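Local atomic coordinates of aminotransferase TlmJ (PDB entry 5UID), a protein that is probably a pyridoxal 5'-phosphate-dependent aminotransferase of the DegT/DnrJ/EryC1 family. Residues A[332-337]-A[343-348]; A[326-331]-A[350-355]. All coordinates share one frame; numbering follows the deposited sequence.

Contact 1 of 2, residues A[332-337]-A[343-348]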
ATOM      1  N   PRO A 332      -0.274  19.169  16.410  1.00 31.28           N
ATOM      2  CA  PRO A 332      -1.658  19.659  16.320  1.00 26.53           C
ATOM      3  C   PRO A 332      -2.007  20.067  14.898  1.00 25.72           C
ATOM      4  O   PRO A 332      -1.438  21.011  14.345  1.00 28.69           O
ATOM      5  CB  PRO A 332      -1.672  20.853  17.279  1.00 34.37           C
ATOM      6  CG  PRO A 332      -0.252  21.301  17.349  1.00 37.91           C
ATOM      7  CD  PRO A 332       0.587  20.061  17.203  1.00 33.53           C
ATOM      8  N   LEU A 333      -2.957  19.339  14.303  1.00 25.68           N
ATOM      9  CA  LEU A 333      -3.312  19.569  12.908  1.00 27.09           C
ATOM     10  C   LEU A 333      -4.077  20.868  12.705  1.00 32.75           C
ATOM     11  O   LEU A 333      -4.072  21.403  11.591  1.00 32.38           O
ATOM     12  CB  LEU A 333      -4.125  18.387  12.386  1.00 23.67           C
ATOM     13  CG  LEU A 333      -3.366  17.061  12.295  1.00 28.60           C
ATOM     14  CD1 LEU A 333      -4.290  15.950  11.828  1.00 33.00           C
ATOM     15  CD2 LEU A 333      -2.169  17.208  11.366  1.00 22.25           C
ATOM     16  N   HIS A 334      -4.722  21.397  13.747  1.00 29.54           N
ATOM     17  CA  HIS A 334      -5.438  22.654  13.592  1.00 31.07           C
ATOM     18  C   HIS A 334      -4.500  23.836  13.394  1.00 39.52           C
ATOM     19  O   HIS A 334      -4.976  24.940  13.113  1.00 42.18           O
ATOM     20  CB  HIS A 334      -6.351  22.903  14.796  1.00 31.83           C
ATOM     21  CG  HIS A 334      -5.653  23.485  15.984  1.00 33.34           C
ATOM     22  ND1 HIS A 334      -4.870  22.732  16.832  1.00 31.02           N
ATOM     23  CD2 HIS A 334      -5.638  24.746  16.480  1.00 28.59           C
ATOM     24  CE1 HIS A 334      -4.393  23.505  17.792  1.00 33.44           C
ATOM     25  NE2 HIS A 334      -4.845  24.731  17.601  1.00 35.82           N
ATOM     26  N   LEU A 335      -3.191  23.630  13.526  1.00 37.54           N
ATOM     27  CA  LEU A 335      -2.200  24.651  13.224  1.00 36.87           C
ATOM     28  C   LEU A 335      -1.544  24.446  11.864  1.00 39.15           C
ATOM     29  O   LEU A 335      -0.658  25.222  11.495  1.00 41.04           O
ATOM     30  CB  LEU A 335      -1.129  24.690  14.318  1.00 29.52           C
ATOM     31  CG  LEU A 335      -1.649  24.971  15.732  1.00 30.16           C
ATOM     32  CD1 LEU A 335      -0.504  25.016  16.736  1.00 34.80           C
ATOM     33  CD2 LEU A 335      -2.447  26.262  15.767  1.00 33.44           C
ATOM     34  N   VAL A 336      -1.947  23.421  11.119  1.00 33.79           N
ATOM     35  CA  VAL A 336      -1.453  23.198   9.765  1.00 31.84           C
ATOM     36  C   VAL A 336      -2.348  23.970   8.804  1.00 31.11           C
ATOM     37  O   VAL A 336      -3.550  23.700   8.713  1.00 38.85           O
ATOM     38  CB  VAL A 336      -1.425  21.702   9.418  1.00 35.05           C
ATOM     39  CG1 VAL A 336      -0.879  21.499   8.013  1.00 36.11           C
ATOM     40  CG2 VAL A 336      -0.589  20.940  10.432  1.00 31.86           C
ATOM     41  N   SER A 337      -1.760  24.926   8.082  1.00 29.96           N
ATOM     42  CA  SER A 337      -2.546  25.860   7.282  1.00 35.15           C
ATOM     43  C   SER A 337      -3.270  25.197   6.115  1.00 33.07           C
ATOM     44  O   SER A 337      -4.164  25.816   5.531  1.00 40.99           O
ATOM     45  CB  SER A 337      -1.643  26.979   6.759  1.00 42.39           C
ATOM     46  OG  SER A 337      -0.544  26.447   6.041  1.00 47.78           O
ATOM     47  N   GLY A 343      -9.815  27.755  14.414  1.00 70.86           N
ATOM     48  CA  GLY A 343      -9.821  28.636  15.563  1.00 68.07           C
ATOM     49  C   GLY A 343      -8.766  28.254  16.580  1.00 60.10           C
ATOM     50  O   GLY A 343      -7.761  27.610  16.268  1.00 54.73           O
ATOM     51  N   SER A 344      -9.005  28.665  17.821  1.00 59.96           N
ATOM     52  CA  SER A 344      -8.120  28.331  18.925  1.00 53.97           C
ATOM     53  C   SER A 344      -8.604  27.064  19.617  1.00 48.19           C
ATOM     54  O   SER A 344      -9.806  26.873  19.822  1.00 47.85           O
ATOM     55  CB  SER A 344      -8.047  29.479  19.932  1.00 55.84           C
ATOM     56  OG  SER A 344      -7.186  29.155  21.011  1.00 59.29           O
ATOM     57  N   LEU A 345      -7.657  26.195  19.962  1.00 47.49           N
ATOM     58  CA  LEU A 345      -7.922  24.993  20.753  1.00 43.06           C
ATOM     59  C   LEU A 345      -6.879  24.968  21.861  1.00 39.95           C
ATOM     60  O   LEU A 345      -5.788  24.407  21.690  1.00 31.50           O
ATOM     61  CB  LEU A 345      -7.870  23.729  19.895  1.00 31.78           C
ATOM     62  CG  LEU A 345      -8.909  23.603  18.775  1.00 32.29           C
ATOM     63  CD1 LEU A 345      -8.618  22.389  17.903  1.00 30.04           C
ATOM     64  CD2 LEU A 345     -10.321  23.528  19.344  1.00 34.82           C
ATOM     65  N   PRO A 346      -7.178  25.583  23.010  1.00 32.75           N
ATOM     66  CA  PRO A 346      -6.147  25.725  24.054  1.00 32.34           C
ATOM     67  C   PRO A 346      -5.584  24.407  24.550  1.00 34.00           C
ATOM     68  O   PRO A 346      -4.385  24.328  24.848  1.00 35.08           O
ATOM     69  CB  PRO A 346      -6.887  26.477  25.169  1.00 31.70           C
ATOM     70  CG  PRO A 346      -7.989  27.200  24.470  1.00 42.26           C
ATOM     71  CD  PRO A 346      -8.419  26.299  23.350  1.00 40.23           C
ATOM     72  N   GLY A 347      -6.413  23.366  24.649  1.00 26.62           N
ATOM     73  CA  GLY A 347      -5.922  22.094  25.155  1.00 38.22           C
ATOM     74  C   GLY A 347      -4.851  21.491  24.266  1.00 35.11           C
ATOM     75  O   GLY A 347      -3.777  21.109  24.737  1.00 34.49           O
ATOM     76  N   ALA A 348      -5.127  21.409  22.964  1.00 34.18           N
ATOM     77  CA  ALA A 348      -4.160  20.828  22.039  1.00 28.36           C
ATOM     78  C   ALA A 348      -2.927  21.711  21.898  1.00 30.71           C
ATOM     79  O   ALA A 348      -1.807  21.205  21.766  1.00 28.50           O
ATOM     80  CB  ALA A 348      -4.815  20.593  20.678  1.00 23.54           C
TER
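The imidazole of His334 lies against Leu345, so that the 3-10 turn 333-335 packs on the N-terminal end of helix 346-354, for which Leu345 is the N-cap residue; both belong to a DegT/DnrJ/EryC1-type aminotransferase. The two side chains run past each other in opposite directions. Leu345 CD1 sits over one ring face in a CH-pi contact, 3.9 Å from the centroid of the His334 ring and 21° off its normal, with His334 CG as its nearest atom at 3.7 Å. Leu335, a neighbour on the same turn, brings its CG against the opposite face, and the imidazole is sandwiched between two leucines. With chi1 at 82°, His334 CG stands between its own backbone N and carbonyl carbon, which sends the ring across to the helix start. At the ring edge, near its plane, His334 CD2 comes within 3.6 Å of the Gly343 O, although Gly343 is poorly ordered. Both ring nitrogens are used: ND1 is hydrogen-bonded to Ser84 OG and NE2 to Glu349 OE2, which also accepts the N-H of Leu345. Two polar atoms and two faces thus fix the rotation of a buried ring. A leucine in place of His334 would probably leave Ser84 and Glu349 without their imidazole partners and spoil the flat surface that Leu345 covers. Asp105 takes the N-H groups of Gly347 and Ala348 with its two carboxylate oxygens. Alongside, the methyl of Ala348 approaches the ring obliquely, its CB 4.1 Å from His334 CE1.

Contact 2 of 2, residues A[326-331]-A[350-355]. With SO4 (sulfate ion), chain E.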
ATOM      1  N   THR A 326      13.724  11.217  21.819  1.00 27.37           N
ATOM      2  CA  THR A 326      12.380  11.594  22.244  1.00 30.53           C
ATOM      3  C   THR A 326      11.700  12.293  21.077  1.00 32.65           C
ATOM      4  O   THR A 326      12.356  12.738  20.133  1.00 29.07           O
ATOM      5  CB  THR A 326      12.358  12.521  23.472  1.00 34.90           C
ATOM      6  OG1 THR A 326      13.136  13.696  23.213  1.00 36.21           O
ATOM      7  CG2 THR A 326      12.878  11.812  24.713  1.00 37.16           C
ATOM      8  N   THR A 327      10.375  12.393  21.151  1.00 27.27           N
ATOM      9  CA  THR A 327       9.602  13.064  20.114  1.00 37.07           C
ATOM     10  C   THR A 327       8.248  13.448  20.696  1.00 30.71           C
ATOM     11  O   THR A 327       7.951  13.178  21.862  1.00 32.22           O
ATOM     12  CB  THR A 327       9.436  12.180  18.874  1.00 35.86           C
ATOM     13  OG1 THR A 327       8.809  12.936  17.829  1.00 35.84           O
ATOM     14  CG2 THR A 327       8.575  10.964  19.192  1.00 31.27           C
ATOM     15  N   PHE A 328       7.425  14.088  19.867  1.00 30.79           N
ATOM     16  CA  PHE A 328       6.052  14.408  20.234  1.00 32.49           C
ATOM     17  C   PHE A 328       5.100  13.901  19.163  1.00 28.14           C
ATOM     18  O   PHE A 328       5.331  14.113  17.968  1.00 35.02           O
ATOM     19  CB  PHE A 328       5.847  15.913  20.434  1.00 28.33           C
ATOM     20  CG  PHE A 328       4.404  16.300  20.606  1.00 35.21           C
ATOM     21  CD1 PHE A 328       3.754  16.077  21.808  1.00 35.86           C
ATOM     22  CD2 PHE A 328       3.694  16.870  19.559  1.00 34.97           C
ATOM     23  CE1 PHE A 328       2.423  16.423  21.969  1.00 37.82           C
ATOM     24  CE2 PHE A 328       2.365  17.217  19.712  1.00 32.65           C
ATOM     25  CZ  PHE A 328       1.728  16.994  20.919  1.00 35.15           C
ATOM     26  N   ARG A 329       4.039  13.230  19.601  1.00 30.78           N
ATOM     27  CA  ARG A 329       2.900  12.867  18.773  1.00 30.25           C
ATOM     28  C   ARG A 329       1.639  13.287  19.512  1.00 31.85           C
ATOM     29  O   ARG A 329       1.585  13.195  20.742  1.00 37.61           O
ATOM     30  CB  ARG A 329       2.857  11.357  18.493  1.00 38.17           C
ATOM     31  CG  ARG A 329       4.077  10.797  17.783  1.00 40.08           C
ATOM     32  CD  ARG A 329       4.108  11.205  16.323  1.00 38.12           C
ATOM     33  NE  ARG A 329       5.145  10.484  15.591  1.00 35.22           N
ATOM     34  CZ  ARG A 329       6.405  10.890  15.498  1.00 34.16           C
ATOM     35  NH1 ARG A 329       7.286  10.172  14.813  1.00 34.96           N
ATOM     36  NH2 ARG A 329       6.785  12.015  16.091  1.00 28.07           N
ATOM     37  N   TYR A 330       0.637  13.773  18.782  1.00 26.79           N
ATOM     38  CA  TYR A 330       0.719  14.046  17.352  1.00 27.73           C
ATOM     39  C   TYR A 330       0.647  15.549  17.156  1.00 29.97           C
ATOM     40  O   TYR A 330      -0.126  16.222  17.841  1.00 31.03           O
ATOM     41  CB  TYR A 330      -0.414  13.346  16.589  1.00 25.67           C
ATOM     42  CG  TYR A 330      -0.405  11.842  16.728  1.00 25.39           C
ATOM     43  CD1 TYR A 330      -1.010  11.222  17.813  1.00 25.30           C
ATOM     44  CD2 TYR A 330       0.215  11.043  15.776  1.00 26.31           C
ATOM     45  CE1 TYR A 330      -0.997   9.845  17.949  1.00 24.38           C
ATOM     46  CE2 TYR A 330       0.233   9.663  15.903  1.00 20.10           C
ATOM     47  CZ  TYR A 330      -0.373   9.071  16.991  1.00 28.56           C
ATOM     48  OH  TYR A 330      -0.356   7.700  17.119  1.00 25.96           O
ATOM     49  N   ALA A 331       1.451  16.072  16.237  1.00 32.85           N
ATOM     50  CA  ALA A 331       1.494  17.508  16.007  1.00 30.83           C
ATOM     51  C   ALA A 331       0.080  18.043  15.793  1.00 31.66           C
ATOM     52  O   ALA A 331      -0.716  17.419  15.081  1.00 25.45           O
ATOM     53  CB  ALA A 331       2.374  17.831  14.798  1.00 27.55           C
ATOM     54  N   ARG A 350      -1.627  23.763  24.228  1.00 37.64           N
ATOM     55  CA  ARG A 350      -0.822  23.565  25.429  1.00 41.78           C
ATOM     56  C   ARG A 350      -0.132  22.206  25.414  1.00 43.33           C
ATOM     57  O   ARG A 350       1.042  22.092  25.785  1.00 42.07           O
ATOM     58  CB  ARG A 350      -1.698  23.710  26.673  1.00 37.93           C
ATOM     59  CG  ARG A 350      -0.996  23.360  27.972  1.00 40.66           C
ATOM     60  CD  ARG A 350      -1.953  23.415  29.149  1.00 43.44           C
ATOM     61  NE  ARG A 350      -1.317  22.986  30.390  1.00 49.54           N
ATOM     62  CZ  ARG A 350      -1.944  22.892  31.558  1.00 59.68           C
ATOM     63  NH1 ARG A 350      -3.231  23.198  31.648  1.00 61.96           N
ATOM     64  NH2 ARG A 350      -1.283  22.492  32.636  1.00 63.45           N
ATOM     65  N   ALA A 351      -0.847  21.162  24.984  1.00 35.79           N
ATOM     66  CA  ALA A 351      -0.263  19.827  24.949  1.00 32.03           C
ATOM     67  C   ALA A 351       0.913  19.761  23.983  1.00 32.17           C
ATOM     68  O   ALA A 351       1.908  19.077  24.249  1.00 33.64           O
ATOM     69  CB  ALA A 351      -1.329  18.798  24.571  1.00 26.88           C
ATOM     70  N   ALA A 352       0.824  20.476  22.858  1.00 29.80           N
ATOM     71  CA  ALA A 352       1.905  20.464  21.880  1.00 28.71           C
ATOM     72  C   ALA A 352       3.168  21.141  22.394  1.00 34.49           C
ATOM     73  O   ALA A 352       4.261  20.850  21.895  1.00 38.20           O
ATOM     74  CB  ALA A 352       1.449  21.135  20.583  1.00 25.34           C
ATOM     75  N   GLU A 353       3.050  22.036  23.374  1.00 35.10           N
ATOM     76  CA  GLU A 353       4.208  22.735  23.909  1.00 38.23           C
ATOM     77  C   GLU A 353       4.763  22.112  25.181  1.00 36.77           C
ATOM     78  O   GLU A 353       5.902  22.416  25.552  1.00 42.86           O
ATOM     79  CB  GLU A 353       3.860  24.200  24.193  1.00 41.03           C
ATOM     80  CG  GLU A 353       3.675  25.052  22.953  1.00 53.37           C
ATOM     81  CD  GLU A 353       3.286  26.477  23.290  1.00 67.61           C
ATOM     82  OE1 GLU A 353       2.126  26.699  23.698  1.00 71.38           O
ATOM     83  OE2 GLU A 353       4.145  27.374  23.158  1.00 74.10           O
ATOM     84  N   GLU A 354       4.001  21.249  25.850  1.00 32.21           N
ATOM     85  CA  GLU A 354       4.382  20.751  27.162  1.00 35.54           C
ATOM     86  C   GLU A 354       4.629  19.251  27.219  1.00 31.67           C
ATOM     87  O   GLU A 354       5.123  18.767  28.243  1.00 34.90           O
ATOM     88  CB  GLU A 354       3.306  21.110  28.198  1.00 39.60           C
ATOM     89  CG  GLU A 354       3.117  22.605  28.396  1.00 43.60           C
ATOM     90  CD  GLU A 354       2.070  22.927  29.447  1.00 46.13           C
ATOM     91  OE1 GLU A 354       1.386  21.991  29.913  1.00 44.15           O
ATOM     92  OE2 GLU A 354       1.933  24.116  29.808  1.00 48.04           O
ATOM     93  N   THR A 355       4.315  18.507  26.165  1.00 29.85           N
ATOM     94  CA  THR A 355       4.367  17.054  26.203  1.00 31.30           C
ATOM     95  C   THR A 355       5.614  16.544  25.494  1.00 30.15           C
ATOM     96  O   THR A 355       6.022  17.084  24.462  1.00 26.18           O
ATOM     97  CB  THR A 355       3.117  16.448  25.558  1.00 35.18           C
ATOM     98  OG1 THR A 355       1.953  17.128  26.044  1.00 34.39           O
ATOM     99  CG2 THR A 355       3.004  14.970  25.896  1.00 32.87           C
TER
HETATM  100  S   SO4 E 401      10.259  12.277  14.593  1.00 74.60           S
HETATM  101  O1  SO4 E 401      10.871  12.385  15.913  1.00 79.09           O
HETATM  102  O2  SO4 E 401       8.971  12.966  14.592  1.00 72.26           O
HETATM  103  O3  SO4 E 401      10.060  10.868  14.265  1.00 73.30           O
HETATM  104  O4  SO4 E 401      11.139  12.891  13.602  1.00 75.66           O
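Phe328 packs largely against backbone, its ring meeting two carbonyl oxygens and an alpha carbon at the end of helix 346-354. Phe328 CE1 lies 3.5 Å from Ala351 O and Phe328 CD1 3.6 Å from Thr355 O, both approached obliquely. Phe328 CZ reaches Ala352 CA at 3.6 Å, with the Ala352 methyl beside CE2. A chi1 of 171° carries the Phe328 ring away from its backbone N and out to the helix. The side chain of Thr355 crosses it at a slant, putting Thr355 CB 3.7 Å from Phe328 CE1. Thr355 OG1 turns back to donate to Ala351 O, 2.7 Å away, so Ala351 O, one of the two oxygens beside the phenyl ring, is already engaged where the helix gives way to strand 355-358.

Thr327 and Arg329, which point away from the helix, hold a sulfate ion, probably from the crystallisation liquor. Arg329 meets it with the edge of its guanidinium: NH1 gives a nearly straight bond to sulfate O3 (168°), and NH2 donates to sulfate O2 at 2.8 Å. Thr327 OG1 supplies a further bond, 2.9 Å to sulfate O1, and Tyr325 OH, just before the segment, adds another. Arg329 NH2 also donates to Phe328 O, which lies in the guanidinium plane, although the donor stands above the carbonyl plane; this steadies the group. A cis peptide links Arg329 to Tyr330, whose OH is hydrogen-bonded to O3 of the pyridoxal phosphate-modified lysine at position 187. Together with the packing of Trp234 of the second subunit on Thr327 and Arg329, this is consistent with an active site at the dimer interface, as in fold type I aminotransferases.

Overall arrangement
Contacts 1 and 2 lie on one loop-and-helix unit: segments 326-331 and 332-337 run on without a break, and both pack on helix 346-354, contact 1 at its start and contact 2 at its end. Their centres lie 12 Å apart, and they touch directly where Pro332 CD meets Ala352 CB at 3.7 Å. Contact 2 is nearer the middle of the chain, about 16 Å from centre to centre against about 20 Å for contact 1, and reaches the cofactor-bearing lysine at position 187 through Tyr330. The second subunit touches both, its Phe236 packing on Ala331 and on Leu333.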